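PDB 3LJS: fructokinase from Xylella fastidiosa Temecula1, which probably phosphorylates fructose at the expense of ATP, as a carbohydrate kinase of the PfkB (ribokinase-like) family. Local coordinates for residues R183-L188 and N213-Q218. Sequence-based numbering, arbitrary orientation.
Sequences RLWKGL and NAVIQQ
W185 reaches across to V215 and Q218 between two helices whose backbones stay well apart, the nearest CA atoms, those of W185 and Q218, being 9.1 Å from each other. Segments 183-188 and 213-218 lie on helices 181-189 and 212-220 of the ribokinase-like alpha/beta fold of PfkB kinases. Strand 193-197 of the large central sheet follows the first helix in the chain, and strand 226-230, its parallel neighbour, follows the second. On the 183-188 side, W185 alone makes the contact. Its CG stands anti to the carbonyl carbon (chi1 -83°), and the six-membered ring extends to the second helix. There the outer ring carbons meet aliphatic groups obliquely. CH2 of W185 packs on CG1 of V215 at 3.8 Å, a purely apolar touch. Q218 meets the same end of the ring with its CB and CG, and its CB lies 3.8 Å from CZ3 of W185. The chain of Q218 then bends at chi2 (72°), and its amide plane stands 76° from the indole plane. No hydrogen bond joins the two segments. NE1 of W185 has its partner elsewhere: it hydrogen-bonds OG1 of T207, the last residue of helix 198-207. L204 and L208 also touch the W185 side chain, and L219 adds a further contact from helix 212-220. V215 is buried and also packs on L201 and A205. The contact is structural packing away from the ATP site. Its shortest approach is 3.4 Å, from CZ3 of W185 to CG of Q218.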
loop_
_atom_site.group_PDB
_atom_site.type_symbol
_atom_site.label_atom_id
_atom_site.label_comp_id
_atom_site.label_asym_id
_atom_site.label_seq_id
_atom_site.Cartn_x
_atom_site.Cartn_y
_atom_site.Cartn_z
ATOM N N ARG B 183 -7.971 -6.552 25.370
ATOM C CA ARG B 183 -6.913 -7.397 24.823
ATOM C C ARG B 183 -5.550 -7.060 25.410
ATOM O O ARG B 183 -4.753 -7.954 25.697
ATOM C CB ARG B 183 -6.864 -7.268 23.304
ATOM C CG ARG B 183 -8.047 -7.903 22.613
ATOM C CD ARG B 183 -8.053 -7.543 21.154
ATOM N NE ARG B 183 -9.308 -7.926 20.525
ATOM C CZ ARG B 183 -9.724 -7.459 19.356
ATOM N NH1 ARG B 183 -8.977 -6.591 18.685
ATOM N NH2 ARG B 183 -10.894 -7.853 18.865
ATOM N N LEU B 184 -5.282 -5.772 25.586
ATOM C CA LEU B 184 -4.011 -5.351 26.146
ATOM C C LEU B 184 -3.830 -5.945 27.540
ATOM O O LEU B 184 -2.772 -6.489 27.849
ATOM C CB LEU B 184 -3.928 -3.822 26.199
ATOM C CG LEU B 184 -4.005 -3.137 24.828
ATOM C CD1 LEU B 184 -3.924 -1.623 24.990
ATOM C CD2 LEU B 184 -2.869 -3.642 23.943
ATOM N N TRP B 185 -4.858 -5.854 28.383
ATOM C CA TRP B 185 -4.761 -6.409 29.733
ATOM C C TRP B 185 -4.588 -7.924 29.704
ATOM O O TRP B 185 -3.870 -8.482 30.528
ATOM C CB TRP B 185 -5.995 -6.056 30.575
ATOM C CG TRP B 185 -5.939 -4.689 31.199
ATOM C CD1 TRP B 185 -6.758 -3.628 30.929
ATOM C CD2 TRP B 185 -5.007 -4.236 32.189
ATOM N NE1 TRP B 185 -6.395 -2.542 31.691
ATOM C CE2 TRP B 185 -5.325 -2.886 32.473
ATOM C CE3 TRP B 185 -3.938 -4.837 32.865
ATOM C CZ2 TRP B 185 -4.608 -2.128 33.405
ATOM C CZ3 TRP B 185 -3.223 -4.082 33.794
ATOM C CH2 TRP B 185 -3.565 -2.740 34.053
ATOM N N LYS B 186 -5.249 -8.592 28.763
ATOM C CA LYS B 186 -5.124 -10.038 28.673
ATOM C C LYS B 186 -3.696 -10.423 28.301
ATOM O O LYS B 186 -3.118 -11.346 28.881
ATOM C CB LYS B 186 -6.094 -10.612 27.641
ATOM C CG LYS B 186 -6.015 -12.126 27.549
ATOM C CD LYS B 186 -7.229 -12.716 26.860
ATOM C CE LYS B 186 -7.180 -14.240 26.878
ATOM N NZ LYS B 186 -8.410 -14.834 26.278
ATOM N N GLY B 187 -3.129 -9.717 27.329
ATOM C CA GLY B 187 -1.766 -10.005 26.927
ATOM C C GLY B 187 -0.836 -9.783 28.106
ATOM O O GLY B 187 0.059 -10.594 28.377
ATOM N N LEU B 188 -1.065 -8.684 28.819
ATOM C CA LEU B 188 -0.263 -8.330 29.984
ATOM C C LEU B 188 -0.317 -9.380 31.088
ATOM O O LEU B 188 0.670 -9.595 31.792
ATOM C CB LEU B 188 -0.723 -6.978 30.542
ATOM C CG LEU B 188 -0.346 -5.764 29.687
ATOM C CD1 LEU B 188 -1.110 -4.523 30.156
ATOM C CD2 LEU B 188 1.160 -5.541 29.788
ATOM N N ASN B 213 0.526 2.995 40.136
ATOM C CA ASN B 213 0.701 1.940 41.128
ATOM C C ASN B 213 -0.357 0.857 40.969
ATOM O O ASN B 213 -0.051 -0.334 41.036
ATOM C CB ASN B 213 0.634 2.511 42.543
ATOM C CG ASN B 213 0.709 1.426 43.606
ATOM O OD1 ASN B 213 1.728 0.743 43.746
ATOM N ND2 ASN B 213 -0.378 1.253 44.351
ATOM N N ALA B 214 -1.604 1.271 40.763
ATOM C CA ALA B 214 -2.697 0.323 40.589
ATOM C C ALA B 214 -2.428 -0.571 39.379
ATOM O O ALA B 214 -2.749 -1.761 39.392
ATOM C CB ALA B 214 -4.014 1.067 40.406
ATOM N N VAL B 215 -1.843 0.009 38.333
ATOM C CA VAL B 215 -1.528 -0.747 37.124
ATOM C C VAL B 215 -0.481 -1.810 37.437
ATOM O O VAL B 215 -0.627 -2.972 37.064
ATOM C CB VAL B 215 -0.980 0.170 36.009
ATOM C CG1 VAL B 215 -0.493 -0.675 34.835
ATOM C CG2 VAL B 215 -2.065 1.134 35.544
ATOM N N ILE B 216 0.575 -1.403 38.129
ATOM C CA ILE B 216 1.648 -2.319 38.489
ATOM C C ILE B 216 1.129 -3.449 39.376
ATOM O O ILE B 216 1.486 -4.610 39.179
ATOM C CB ILE B 216 2.797 -1.566 39.191
ATOM C CG1 ILE B 216 3.419 -0.571 38.205
ATOM C CG2 ILE B 216 3.843 -2.551 39.693
ATOM C CD1 ILE B 216 4.500 0.312 38.796
ATOM N N GLN B 217 0.276 -3.115 40.341
ATOM C CA GLN B 217 -0.290 -4.138 41.217
ATOM C C GLN B 217 -1.133 -5.113 40.406
ATOM O O GLN B 217 -1.162 -6.309 40.689
ATOM C CB GLN B 217 -1.139 -3.499 42.318
ATOM C CG GLN B 217 -0.330 -2.711 43.329
ATOM C CD GLN B 217 0.839 -3.511 43.876
ATOM O OE1 GLN B 217 0.672 -4.648 44.323
ATOM N NE2 GLN B 217 2.029 -2.922 43.845
ATOM N N GLN B 218 -1.815 -4.601 39.387
ATOM C CA GLN B 218 -2.646 -5.441 38.528
ATOM C C GLN B 218 -1.765 -6.444 37.774
ATOM O O GLN B 218 -2.125 -7.612 37.612
ATOM C CB GLN B 218 -3.408 -4.572 37.523
ATOM C CG GLN B 218 -4.428 -5.334 36.699
ATOM C CD GLN B 218 -5.641 -5.727 37.515
ATOM O OE1 GLN B 218 -6.429 -4.869 37.929
ATOM N NE2 GLN B 218 -5.796 -7.024 37.762
#